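Local coordinates for Iron(III) ABC transporter, periplasmic iron-compound-binding protein (Vibrio cholerae, PDB 3TEF) that probably binds ferric catecholate siderophores in the periplasm and hands them to an ABC transporter for iron uptake, at residues Glu7-Lys12 with Val104-Ala109; Thr13-Lys18 with Gly125-Ile130; Val41-Phe46 with Ala54-Asp59; Asp158-Met163 with His211-Leu216; Met163-Asn168 with Val219-Val224. All blocks are in the same frame, centred on the assembly; numbering follows the deposited sequence.

Contacts 1, 2 and 3 lie in the first half of the chain, contacts 4 and 5 in the second. Contacts 1 and 2 share strand 11-16 and touch, with centres about 15 Å apart. They dock the two-stranded antiparallel sheet 3-8/11-16 on the first lobe. Contact 3 is nested inside the loops both close, at edge strand 42-43 of the parallel sheet. Contacts 4 and 5 share M163 and follow strands 158-165 and 215-220 of the second lobe's mixed sheet. Contacts 2 and 4 are about 41 Å apart between centres. The F46 ring of contact 3 touches the carbonyl O of V224 in contact 5, so the two halves meet here, consistent with a two-lobed periplasmic binding protein.

Contact 1 (Glu7-Lys12 with Val104-Ala109); sequences EHRLGK and VFAAEA
R9 meets the 104-109 loop with two N-H groups, each bound to a different acceptor. NE donates to OE2 of E108 at 2.7 Å, nearly straight at 170°, as part of a salt bridge. OE2 uses its syn lone pair. NH2 of R9 donates to the carbonyl O of A107 at 2.9 Å. Both acceptors lie in the guanidinium plane, while the carboxylate plane is turned 78° from it. CB of A106 sits over one guanidinium face. The backbone is joined through one water, which accepts from N of R9 at 2.8 Å and donates to O of V104 at 2.9 Å. R9 belongs to the type I turn H8-G11 of the hairpin formed by strands 3-8 and 11-16. This hairpin tip packs where the chain leaves strand 102-104, the edge of the parallel sheet. Within the turn, H8 N donates to G11 O, and G11 N to H8 O. The H8 ring lies between V104 N, over the rim of one face, and G11 O, over the centre of the other. NE2 has a hydrogen-bond partner outside the two segments. Beside it, CG of L10 touches CG2 of V104 at 3.5 Å.

Contact 2 (Thr13-Lys18 with Gly125-Ile130); sequences TTLEQK and GKVFAI
The backbone N of K18 donates to the carbonyl O of V127 at 2.7 Å. The bond is nearly straight, with an angle of 170° at the hydrogen. The same oxygen has a second, softer neighbour: CA of Q17 makes a C-H...O contact with V127 O at 3.5 Å. V127 is in the last turn of helix 113-128, so one of the late carbonyls of this helix is taken by a residue distant in sequence. The side chain of Q17 runs extended beyond CG, and its CG lies 3.3 Å from the carbonyl O of K126. K18 comes alongside the helix end. Its CG lies anti to its own carbonyl carbon (chi1 -68°) and is 3.6 Å from F128 O. Beyond CG the chain bends, and CD reaches CB of A129 at 3.8 Å. The contact joins the end of strand 11-16, in the small antiparallel sheet with strand 3-8, to the C-terminal end of helix 113-128. A129 leaves the helix with positive phi, and I130 N bonds back to G125 O, at 2.9 Å, as in a Schellman motif. I130 then takes the N-cap position of helix 131-154. Farther back on the strand, CD1 of L15 meets CG1 of V127 at 4.4 Å. Both L15 and V127 also pack on L82 of strand 82-85.

Contact 3 (Val41-Phe46 with Ala54-Asp59); sequences VAVSKF and AKYKSD
K45 carries the polar part of the contact with the 3-10 segment that ends at K57. Its NZ donates to the carbonyl O of Y56 at 3.0 Å, tilted 32° from the carbonyl plane. A weak bond runs from NZ to K57 O at 3.5 Å, and S58 O lies 2.8 Å from NZ. Outside the two segments, NZ also bonds to Y61 O. The chain bends at chi2 (-74°), which turns CD back from an extended course. One water accepts from K45 NZ and donates to K57 O and to OD1 of D59. Another donates to S44 O and Y56 O.

The apolar part is small: CG1 of V43 approaches CD1 of the Y56 ring at 4.1 Å. CG2 of V43 is a methyl packed on a carbonyl, 3.5 Å from Y56 O. The two side chains cross at about a right angle. Y56 and V43 both also touch L30 of helix 27-35, and Y56 OH bonds to D34 on that helix. Thus the segment 54-59 is fastened beside edge strand 42-43. A single ammonium group gathers several main-chain carbonyls, and the water-linked carboxylate of D59 probably adds a favourable field to its positive charge.

Contact 4 (Asp158-Met163 with His211-Leu216); sequences DAMLVM and HNPKTL
M160 lies at the apolar centre, with P213 and L216 beside it. CB of M160 touches CB of P213 at 3.7 Å, and CD1 of L216 packs against the same M160 CB. The M160 chain runs extended to SD and then bends at chi3 (-68°). That turn puts CE against CB of H211 at 3.8 Å. Two residues further along the strand, CG2 of V162 meets the same CD1 of L216 at 3.6 Å. I208 of helix 205-211 also packs on M160, V162 and L216, so the helix lies over this side of the sheet. A159 and T215 point to the other side, where their CB atoms are 4.0 Å apart.

Between the layers run the backbones. M160 N donates to T215 O at 2.9 Å, with an angle of 163° at the hydrogen. T215 N to D158 O is a weak, bent bond.

The polar edge is at D158. OD2 accepts from K214 N at 3.3 Å, and the donor approaches from above the carboxylate plane. OD2 also bonds to OG1 of T190, so two groups hold this oxygen. OD1 lies against the aliphatic chain of K214, 3.5 Å from CD. NZ of K214 stays beyond salt-bridge range of D158 and bonds instead to N212 O. The opposite charges are still near enough that they may stabilise each other.

M160 and L216 form a parallel bridge. Helix 205-211 leads through N212 and P213 into strand 215-220, the helix-to-strand step of an alpha/beta lobe.

Contact 5 (Met163-Asn168 with Val219-Val224); sequences MSSGGN and VDRDKV
M163 and V219 form the first pair, facing the same side of the sheet. CG of M163 is anti to its backbone N (chi1 179°), and the chain bends at chi3 to swing CE toward V219. CE then lies only 3.2 Å from CG1 of V219, tighter than usual van der Waals contact. The same CE rests on CB of R221 at 3.8 Å. Y261 of helix 257-262 also touches M163.

The backbone N of R221 donates to S164 O at 3.0 Å. Its side chain is extended from CG to NE and passes alongside S165. There NH1 donates to OG of S165 at 3.0 Å, with OG tilted 22° from the guanidinium plane. NE is held by OH of Y261, so two hydroxyls fix the rotation of this group.

Around these three, the backbone bond from S164 N to V219 O is 2.9 Å long. OD2 of D222 accepts from G166 N at 3.0 Å through its syn lone pair. A weaker second bond runs from that N to OD1. A water bridges S164 OG, G167 N and D222 OD2.

The pairs M163-V219 and S164-D220 are parallel bridges. Beyond them the first strand turns back through the type I' turn S165-N168, and the second runs into a short, weakly bonded helix, 222-225. Both thus end at one edge of this alpha/beta lobe's mixed sheet, in a beta hairpin with strand 168-172 and a helix.

Contact 1 (Glu7-Lys12 with Val104-Ala109)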
# COMPACT_ATOMS: atom_id res chain seq x y z
N GLU A 7 -14.45 5.35 11.88
CA GLU A 7 -14.92 5.65 10.54
C GLU A 7 -13.89 5.21 9.51
O GLU A 7 -12.72 5.59 9.57
CB GLU A 7 -15.20 7.15 10.40
CG GLU A 7 -15.97 7.51 9.13
CD GLU A 7 -16.78 8.79 9.28
OE1 GLU A 7 -16.18 9.88 9.38
OE2 GLU A 7 -18.03 8.70 9.31
N HIS A 8 -14.33 4.39 8.56
CA HIS A 8 -13.41 3.88 7.55
C HIS A 8 -14.10 3.81 6.20
O HIS A 8 -15.25 4.28 6.04
CB HIS A 8 -12.89 2.50 7.96
CG HIS A 8 -13.99 1.49 8.13
ND1 HIS A 8 -14.58 1.24 9.34
CD2 HIS A 8 -14.61 0.72 7.22
CE1 HIS A 8 -15.53 0.34 9.18
NE2 HIS A 8 -15.57 0.00 7.90
N ARG A 9 -13.42 3.25 5.21
CA ARG A 9 -13.95 3.27 3.85
C ARG A 9 -15.33 2.63 3.74
O ARG A 9 -16.17 3.07 2.95
CB ARG A 9 -13.00 2.61 2.85
CG ARG A 9 -13.50 2.75 1.43
CD ARG A 9 -12.77 1.83 0.49
NE ARG A 9 -11.40 2.28 0.24
CZ ARG A 9 -10.61 1.71 -0.66
NH1 ARG A 9 -11.07 0.69 -1.38
NH2 ARG A 9 -9.37 2.16 -0.85
N LEU A 10 -15.56 1.59 4.54
CA LEU A 10 -16.82 0.85 4.43
C LEU A 10 -17.81 1.23 5.54
O LEU A 10 -18.66 0.43 5.93
CB LEU A 10 -16.55 -0.67 4.41
CG LEU A 10 -15.98 -1.33 3.14
CD1 LEU A 10 -17.02 -2.13 2.36
CD2 LEU A 10 -15.24 -0.37 2.20
N GLY A 11 -17.68 2.45 6.06
CA GLY A 11 -18.65 2.96 7.00
C GLY A 11 -18.12 3.12 8.41
O GLY A 11 -16.94 3.41 8.60
N LYS A 12 -19.01 2.95 9.39
CA LYS A 12 -18.67 3.13 10.79
C LYS A 12 -18.80 1.82 11.54
O LYS A 12 -19.75 1.07 11.34
CB LYS A 12 -19.58 4.19 11.43
CG LYS A 12 -19.38 5.59 10.86
CD LYS A 12 -20.44 6.54 11.39
CE LYS A 12 -21.84 6.08 11.01
NZ LYS A 12 -22.86 7.09 11.38
N VAL A 104 -12.12 -1.59 7.78
CA VAL A 104 -11.28 -1.59 6.59
C VAL A 104 -10.09 -0.66 6.79
O VAL A 104 -10.23 0.46 7.29
CB VAL A 104 -12.06 -1.20 5.32
CG1 VAL A 104 -11.10 -1.04 4.14
CG2 VAL A 104 -13.11 -2.24 5.02
N PHE A 105 -8.91 -1.14 6.41
CA PHE A 105 -7.66 -0.42 6.60
C PHE A 105 -7.11 -0.17 5.20
O PHE A 105 -6.68 -1.10 4.51
CB PHE A 105 -6.69 -1.30 7.44
CG PHE A 105 -5.36 -0.64 7.76
CD1 PHE A 105 -5.22 0.13 8.91
CD2 PHE A 105 -4.26 -0.83 6.93
CE1 PHE A 105 -4.01 0.73 9.23
CE2 PHE A 105 -3.03 -0.21 7.24
CZ PHE A 105 -2.92 0.56 8.39
N ALA A 106 -7.17 1.09 4.76
CA ALA A 106 -6.87 1.35 3.36
C ALA A 106 -6.59 2.82 3.10
O ALA A 106 -7.06 3.70 3.83
CB ALA A 106 -8.07 0.89 2.48
N ALA A 107 -5.85 3.07 2.03
CA ALA A 107 -5.58 4.43 1.55
C ALA A 107 -6.72 4.91 0.66
O ALA A 107 -7.40 4.10 0.05
CB ALA A 107 -4.31 4.46 0.77
N GLU A 108 -6.88 6.23 0.55
CA GLU A 108 -7.89 6.82 -0.35
C GLU A 108 -7.23 7.76 -1.36
O GLU A 108 -6.52 8.68 -0.98
CB GLU A 108 -8.94 7.58 0.45
CG GLU A 108 -9.69 6.73 1.46
CD GLU A 108 -10.42 5.58 0.81
OE1 GLU A 108 -10.88 5.75 -0.34
OE2 GLU A 108 -10.50 4.51 1.43
N ALA A 109 -7.46 7.50 -2.64
CA ALA A 109 -6.83 8.30 -3.70
C ALA A 109 -7.29 9.75 -3.70
O ALA A 109 -6.49 10.67 -3.91
CB ALA A 109 -7.08 7.65 -5.07
O HOH W 1 -10.67 2.54 5.32

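Contact 2 (Thr13-Lys18 with Gly125-Ile130)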
# COMPACT_ATOMS: atom_id res chain seq x y z
N THR A 13 -17.82 1.54 12.40
CA THR A 13 -17.84 0.34 13.22
C THR A 13 -17.62 0.71 14.68
O THR A 13 -16.68 1.44 15.01
CB THR A 13 -16.72 -0.62 12.79
OG1 THR A 13 -16.94 -1.01 11.42
CG2 THR A 13 -16.70 -1.86 13.68
N THR A 14 -18.48 0.20 15.55
CA THR A 14 -18.32 0.44 16.98
C THR A 14 -17.91 -0.85 17.69
O THR A 14 -18.48 -1.92 17.44
CB THR A 14 -19.62 0.99 17.61
OG1 THR A 14 -19.95 2.24 16.99
CG2 THR A 14 -19.45 1.20 19.10
N LEU A 15 -16.90 -0.76 18.54
CA LEU A 15 -16.45 -1.90 19.32
C LEU A 15 -15.78 -1.44 20.60
O LEU A 15 -15.31 -0.30 20.70
CB LEU A 15 -15.48 -2.77 18.51
CG LEU A 15 -14.11 -2.15 18.26
CD1 LEU A 15 -13.05 -3.23 18.02
CD2 LEU A 15 -14.18 -1.17 17.10
N GLU A 16 -15.75 -2.33 21.58
CA GLU A 16 -15.01 -2.09 22.81
C GLU A 16 -13.50 -1.98 22.54
O GLU A 16 -12.93 -2.75 21.77
CB GLU A 16 -15.29 -3.22 23.79
CG GLU A 16 -14.49 -3.16 25.08
CD GLU A 16 -14.90 -4.25 26.05
OE1 GLU A 16 -16.12 -4.48 26.20
OE2 GLU A 16 -14.00 -4.88 26.65
N GLN A 17 -12.86 -1.01 23.18
CA GLN A 17 -11.42 -0.84 23.03
C GLN A 17 -10.61 -2.08 23.42
O GLN A 17 -11.05 -2.91 24.22
CB GLN A 17 -10.93 0.36 23.84
CG GLN A 17 -10.81 1.62 23.04
CD GLN A 17 -10.15 2.74 23.83
OE1 GLN A 17 -9.30 3.46 23.32
NE2 GLN A 17 -10.55 2.89 25.09
N LYS A 18 -9.42 -2.18 22.84
CA LYS A 18 -8.48 -3.25 23.12
C LYS A 18 -9.07 -4.64 22.92
O LYS A 18 -9.10 -5.45 23.85
CB LYS A 18 -7.87 -3.10 24.52
CG LYS A 18 -6.96 -1.88 24.60
CD LYS A 18 -7.32 -0.98 25.77
CE LYS A 18 -6.69 -1.48 27.06
NZ LYS A 18 -5.20 -1.46 27.01
N GLY A 125 -4.77 3.40 16.61
CA GLY A 125 -4.46 3.99 17.90
C GLY A 125 -5.67 4.03 18.82
O GLY A 125 -5.56 3.74 20.02
N LYS A 126 -6.83 4.39 18.26
CA LYS A 126 -8.06 4.46 19.03
C LYS A 126 -8.56 3.08 19.44
O LYS A 126 -9.00 2.88 20.56
CB LYS A 126 -9.15 5.21 18.24
CG LYS A 126 -8.80 6.68 17.98
CD LYS A 126 -9.92 7.44 17.29
CE LYS A 126 -10.01 7.12 15.80
NZ LYS A 126 -11.00 8.01 15.09
N VAL A 127 -8.49 2.12 18.52
CA VAL A 127 -8.94 0.78 18.84
C VAL A 127 -8.14 0.16 19.97
O VAL A 127 -8.70 -0.51 20.85
CB VAL A 127 -8.88 -0.12 17.59
CG1 VAL A 127 -9.02 -1.59 17.98
CG2 VAL A 127 -9.97 0.31 16.60
N PHE A 128 -6.82 0.36 19.96
CA PHE A 128 -5.96 -0.30 20.93
C PHE A 128 -5.46 0.60 22.05
O PHE A 128 -4.62 0.19 22.85
CB PHE A 128 -4.80 -1.00 20.21
CG PHE A 128 -5.27 -2.08 19.27
CD1 PHE A 128 -5.65 -3.32 19.76
CD2 PHE A 128 -5.37 -1.83 17.91
CE1 PHE A 128 -6.12 -4.31 18.90
CE2 PHE A 128 -5.83 -2.82 17.05
CZ PHE A 128 -6.21 -4.06 17.55
N ALA A 129 -5.99 1.81 22.12
CA ALA A 129 -5.56 2.78 23.13
C ALA A 129 -4.04 2.99 23.13
O ALA A 129 -3.40 2.98 24.18
CB ALA A 129 -6.05 2.36 24.51
N ILE A 130 -3.48 3.17 21.94
CA ILE A 130 -2.06 3.48 21.82
C ILE A 130 -1.84 4.76 21.03
O ILE A 130 -0.90 4.87 20.25
CB ILE A 130 -1.26 2.33 21.18
CG1 ILE A 130 -1.87 1.95 19.84
CG2 ILE A 130 -1.23 1.13 22.11
CD1 ILE A 130 -1.11 0.84 19.11

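Contact 3 (Val41-Phe46 with Ala54-Asp59)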
# COMPACT_ATOMS: atom_id res chain seq x y z
N VAL A 41 -4.69 -13.37 16.02
CA VAL A 41 -4.93 -14.79 16.24
C VAL A 41 -5.07 -15.59 14.94
O VAL A 41 -4.95 -16.82 14.96
CB VAL A 41 -6.17 -15.04 17.13
CG1 VAL A 41 -5.99 -14.40 18.50
CG2 VAL A 41 -7.45 -14.54 16.45
N ALA A 42 -5.30 -14.90 13.83
CA ALA A 42 -5.43 -15.53 12.52
C ALA A 42 -5.16 -14.49 11.45
O ALA A 42 -5.42 -13.30 11.65
CB ALA A 42 -6.81 -16.14 12.35
N VAL A 43 -4.60 -14.93 10.32
CA VAL A 43 -4.17 -14.01 9.27
C VAL A 43 -4.39 -14.59 7.89
O VAL A 43 -4.39 -15.81 7.71
CB VAL A 43 -2.67 -13.66 9.40
CG1 VAL A 43 -2.41 -12.97 10.73
CG2 VAL A 43 -1.80 -14.92 9.25
N SER A 44 -4.57 -13.73 6.91
CA SER A 44 -4.58 -14.20 5.54
C SER A 44 -3.20 -14.76 5.21
O SER A 44 -2.21 -14.46 5.89
CB SER A 44 -4.98 -13.09 4.56
OG SER A 44 -4.23 -11.93 4.80
N LYS A 45 -3.16 -15.58 4.18
CA LYS A 45 -1.93 -16.20 3.71
C LYS A 45 -1.74 -15.79 2.27
O LYS A 45 -2.70 -15.78 1.48
CB LYS A 45 -2.04 -17.71 3.83
CG LYS A 45 -2.39 -18.20 5.23
CD LYS A 45 -1.21 -18.10 6.20
CE LYS A 45 -1.64 -18.49 7.61
NZ LYS A 45 -0.44 -18.72 8.50
N PHE A 46 -0.50 -15.46 1.92
CA PHE A 46 -0.14 -14.94 0.62
C PHE A 46 1.30 -15.35 0.34
O PHE A 46 2.18 -15.17 1.19
CB PHE A 46 -0.29 -13.41 0.63
CG PHE A 46 0.19 -12.72 -0.61
CD1 PHE A 46 -0.29 -13.08 -1.86
CD2 PHE A 46 1.10 -11.68 -0.53
CE1 PHE A 46 0.14 -12.41 -3.01
CE2 PHE A 46 1.53 -11.01 -1.67
CZ PHE A 46 1.06 -11.37 -2.91
N ALA A 54 7.37 -12.49 8.26
CA ALA A 54 7.55 -13.91 7.98
C ALA A 54 6.92 -14.86 9.01
O ALA A 54 6.49 -15.96 8.65
CB ALA A 54 9.04 -14.23 7.80
N LYS A 55 6.89 -14.47 10.28
CA LYS A 55 6.36 -15.38 11.28
C LYS A 55 4.90 -15.72 11.03
O LYS A 55 4.44 -16.81 11.39
CB LYS A 55 6.55 -14.84 12.70
CG LYS A 55 5.56 -13.78 13.16
CD LYS A 55 5.75 -13.51 14.64
CE LYS A 55 4.74 -12.54 15.20
NZ LYS A 55 4.96 -12.24 16.65
N TYR A 56 4.18 -14.80 10.40
CA TYR A 56 2.76 -15.00 10.13
C TYR A 56 2.51 -15.97 8.99
O TYR A 56 1.37 -16.31 8.70
CB TYR A 56 2.08 -13.65 9.88
CG TYR A 56 2.16 -12.74 11.08
CD1 TYR A 56 1.41 -13.00 12.21
CD2 TYR A 56 3.00 -11.62 11.08
CE1 TYR A 56 1.48 -12.19 13.33
CE2 TYR A 56 3.07 -10.79 12.20
CZ TYR A 56 2.31 -11.08 13.32
OH TYR A 56 2.36 -10.28 14.44
N LYS A 57 3.58 -16.45 8.36
CA LYS A 57 3.41 -17.41 7.28
C LYS A 57 3.15 -18.81 7.82
O LYS A 57 2.62 -19.66 7.11
CB LYS A 57 4.64 -17.49 6.38
CG LYS A 57 5.02 -16.25 5.62
CD LYS A 57 6.43 -16.46 5.11
CE LYS A 57 6.68 -15.83 3.76
NZ LYS A 57 8.13 -15.95 3.43
N SER A 58 3.52 -19.05 9.08
CA SER A 58 3.43 -20.41 9.62
C SER A 58 2.05 -20.78 10.16
O SER A 58 1.20 -19.91 10.38
CB SER A 58 4.48 -20.64 10.71
OG SER A 58 3.98 -20.29 11.98
N ASP A 59 1.86 -22.08 10.40
CA ASP A 59 0.61 -22.61 10.94
C ASP A 59 0.40 -22.23 12.40
O ASP A 59 -0.62 -22.60 12.98
CB ASP A 59 0.60 -24.14 10.86
CG ASP A 59 0.51 -24.65 9.45
OD1 ASP A 59 0.00 -23.91 8.58
OD2 ASP A 59 0.95 -25.80 9.22
O HOH W 2 0.49 -14.70 6.47
O HOH W 3 0.07 -21.37 7.45

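Contact 4 (Asp158-Met163 with His211-Leu216)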
# COMPACT_ATOMS: atom_id res chain seq x y z
N ASP A 158 8.58 16.32 -13.28
CA ASP A 158 7.51 15.36 -13.50
C ASP A 158 7.98 13.93 -13.28
O ASP A 158 9.17 13.62 -13.34
CB ASP A 158 6.96 15.51 -14.93
CG ASP A 158 8.02 15.27 -15.99
OD1 ASP A 158 8.91 16.13 -16.15
OD2 ASP A 158 7.97 14.22 -16.67
N ALA A 159 7.02 13.05 -13.00
CA ALA A 159 7.32 11.63 -12.90
C ALA A 159 6.23 10.84 -13.59
O ALA A 159 5.06 11.24 -13.57
CB ALA A 159 7.45 11.19 -11.45
N MET A 160 6.62 9.73 -14.19
CA MET A 160 5.67 8.81 -14.77
C MET A 160 5.75 7.55 -13.94
O MET A 160 6.84 7.05 -13.66
CB MET A 160 6.05 8.50 -16.22
CG MET A 160 5.11 7.54 -16.91
SD MET A 160 5.60 7.18 -18.60
CE MET A 160 5.30 8.77 -19.38
N LEU A 161 4.59 7.05 -13.51
CA LEU A 161 4.53 5.83 -12.73
C LEU A 161 4.09 4.73 -13.68
O LEU A 161 3.03 4.83 -14.29
CB LEU A 161 3.52 5.98 -11.58
CG LEU A 161 3.39 4.91 -10.49
CD1 LEU A 161 2.90 3.56 -11.04
CD2 LEU A 161 4.69 4.73 -9.71
N VAL A 162 4.91 3.70 -13.82
CA VAL A 162 4.61 2.60 -14.73
C VAL A 162 4.60 1.30 -13.96
O VAL A 162 5.53 1.01 -13.22
CB VAL A 162 5.64 2.50 -15.87
CG1 VAL A 162 5.31 1.32 -16.80
CG2 VAL A 162 5.67 3.79 -16.67
N MET A 163 3.55 0.51 -14.15
CA MET A 163 3.52 -0.83 -13.58
C MET A 163 3.71 -1.83 -14.71
O MET A 163 3.22 -1.61 -15.81
CB MET A 163 2.19 -1.09 -12.88
CG MET A 163 2.10 -2.49 -12.30
SD MET A 163 0.71 -2.64 -11.19
CE MET A 163 1.56 -2.88 -9.65
N HIS A 211 6.76 10.30 -24.57
CA HIS A 211 6.45 11.30 -23.55
C HIS A 211 7.68 11.72 -22.74
O HIS A 211 7.69 12.80 -22.14
CB HIS A 211 5.32 10.81 -22.63
CG HIS A 211 3.97 10.86 -23.28
ND1 HIS A 211 3.38 9.75 -23.86
CD2 HIS A 211 3.10 11.88 -23.46
CE1 HIS A 211 2.20 10.09 -24.35
NE2 HIS A 211 2.01 11.37 -24.12
N ASN A 212 8.71 10.88 -22.73
CA ASN A 212 10.00 11.26 -22.17
C ASN A 212 9.92 11.85 -20.76
O ASN A 212 10.19 13.04 -20.56
CB ASN A 212 10.70 12.24 -23.12
CG ASN A 212 12.18 12.38 -22.83
OD1 ASN A 212 12.81 11.47 -22.29
ND2 ASN A 212 12.75 13.52 -23.21
N PRO A 213 9.56 11.03 -19.76
CA PRO A 213 9.48 11.52 -18.38
C PRO A 213 10.87 11.86 -17.83
O PRO A 213 11.86 11.24 -18.22
CB PRO A 213 8.91 10.31 -17.62
CG PRO A 213 9.36 9.13 -18.43
CD PRO A 213 9.31 9.58 -19.86
N LYS A 214 10.93 12.85 -16.94
CA LYS A 214 12.19 13.21 -16.29
C LYS A 214 12.54 12.18 -15.22
O LYS A 214 13.72 11.90 -14.96
CB LYS A 214 12.09 14.60 -15.67
CG LYS A 214 12.90 15.68 -16.39
CD LYS A 214 12.10 16.34 -17.51
CE LYS A 214 11.90 15.43 -18.71
NZ LYS A 214 10.90 15.99 -19.67
N THR A 215 11.51 11.64 -14.59
CA THR A 215 11.67 10.60 -13.59
C THR A 215 10.72 9.46 -13.92
O THR A 215 9.55 9.70 -14.26
CB THR A 215 11.35 11.11 -12.18
OG1 THR A 215 12.32 12.10 -11.80
CG2 THR A 215 11.37 9.98 -11.17
N LEU A 216 11.22 8.24 -13.82
CA LEU A 216 10.42 7.07 -14.16
C LEU A 216 10.39 6.12 -12.96
O LEU A 216 11.42 5.60 -12.53
CB LEU A 216 11.02 6.39 -15.39
CG LEU A 216 10.31 5.21 -16.06
CD1 LEU A 216 8.86 5.54 -16.40
CD2 LEU A 216 11.07 4.82 -17.32

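Contact 5 (Met163-Asn168 with Val219-Val224)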
# COMPACT_ATOMS: atom_id res chain seq x y z
N MET A 163 3.55 0.51 -14.15
CA MET A 163 3.52 -0.83 -13.58
C MET A 163 3.71 -1.83 -14.71
O MET A 163 3.22 -1.61 -15.81
CB MET A 163 2.19 -1.09 -12.88
CG MET A 163 2.10 -2.49 -12.30
SD MET A 163 0.71 -2.64 -11.19
CE MET A 163 1.56 -2.88 -9.65
N SER A 164 4.44 -2.90 -14.44
CA SER A 164 4.64 -3.97 -15.41
C SER A 164 4.10 -5.27 -14.85
O SER A 164 4.41 -5.65 -13.72
CB SER A 164 6.12 -4.11 -15.77
OG SER A 164 6.37 -5.25 -16.58
N SER A 165 3.28 -5.95 -15.64
CA SER A 165 2.65 -7.18 -15.18
C SER A 165 2.33 -8.06 -16.38
O SER A 165 1.57 -7.67 -17.26
CB SER A 165 1.35 -6.86 -14.43
OG SER A 165 0.70 -8.05 -14.00
N GLY A 166 2.93 -9.24 -16.42
CA GLY A 166 2.67 -10.19 -17.49
C GLY A 166 2.91 -9.62 -18.88
O GLY A 166 2.25 -10.02 -19.84
N GLY A 167 3.85 -8.69 -18.98
CA GLY A 167 4.13 -8.04 -20.24
C GLY A 167 3.32 -6.78 -20.50
O GLY A 167 3.57 -6.08 -21.48
N ASN A 168 2.32 -6.52 -19.66
CA ASN A 168 1.49 -5.32 -19.79
C ASN A 168 2.12 -4.15 -19.04
O ASN A 168 2.44 -4.28 -17.87
CB ASN A 168 0.10 -5.55 -19.20
CG ASN A 168 -0.65 -6.64 -19.89
OD1 ASN A 168 -1.15 -7.57 -19.24
ND2 ASN A 168 -0.76 -6.55 -21.21
N VAL A 219 6.98 -0.19 -11.10
CA VAL A 219 6.46 -1.20 -10.17
C VAL A 219 6.40 -2.55 -10.88
O VAL A 219 5.62 -2.73 -11.82
CB VAL A 219 5.04 -0.81 -9.66
CG1 VAL A 219 4.49 -1.88 -8.71
CG2 VAL A 219 5.06 0.57 -8.98
N ASP A 220 7.23 -3.49 -10.44
CA ASP A 220 7.30 -4.82 -11.04
C ASP A 220 6.32 -5.75 -10.35
O ASP A 220 6.67 -6.43 -9.39
CB ASP A 220 8.73 -5.37 -10.92
CG ASP A 220 8.90 -6.71 -11.61
OD1 ASP A 220 7.97 -7.17 -12.31
OD2 ASP A 220 9.99 -7.31 -11.46
N ARG A 221 5.08 -5.76 -10.83
CA ARG A 221 4.05 -6.51 -10.14
C ARG A 221 4.39 -8.00 -10.07
O ARG A 221 4.04 -8.68 -9.11
CB ARG A 221 2.70 -6.30 -10.81
CG ARG A 221 1.58 -7.08 -10.16
CD ARG A 221 0.25 -6.64 -10.72
NE ARG A 221 -0.84 -7.39 -10.10
CZ ARG A 221 -1.24 -8.59 -10.52
NH1 ARG A 221 -0.63 -9.16 -11.56
NH2 ARG A 221 -2.23 -9.22 -9.90
N ASP A 222 5.09 -8.50 -11.09
CA ASP A 222 5.38 -9.92 -11.15
C ASP A 222 6.27 -10.38 -10.00
O ASP A 222 6.21 -11.54 -9.60
CB ASP A 222 5.98 -10.30 -12.51
CG ASP A 222 4.98 -10.15 -13.64
OD1 ASP A 222 3.76 -10.26 -13.37
OD2 ASP A 222 5.41 -9.92 -14.79
N LYS A 223 7.06 -9.47 -9.44
CA LYS A 223 7.95 -9.81 -8.33
C LYS A 223 7.22 -10.54 -7.19
O LYS A 223 7.76 -11.46 -6.59
CB LYS A 223 8.66 -8.57 -7.78
CG LYS A 223 9.96 -8.17 -8.51
CD LYS A 223 10.63 -6.97 -7.82
CE LYS A 223 11.43 -6.09 -8.80
NZ LYS A 223 11.41 -4.63 -8.42
N VAL A 224 5.99 -10.11 -6.89
CA VAL A 224 5.25 -10.68 -5.77
C VAL A 224 4.18 -11.68 -6.20
O VAL A 224 3.53 -12.29 -5.35
CB VAL A 224 4.57 -9.59 -4.92
CG1 VAL A 224 5.62 -8.70 -4.24
CG2 VAL A 224 3.62 -8.76 -5.77
O HOH W 4 5.81 -7.76 -17.20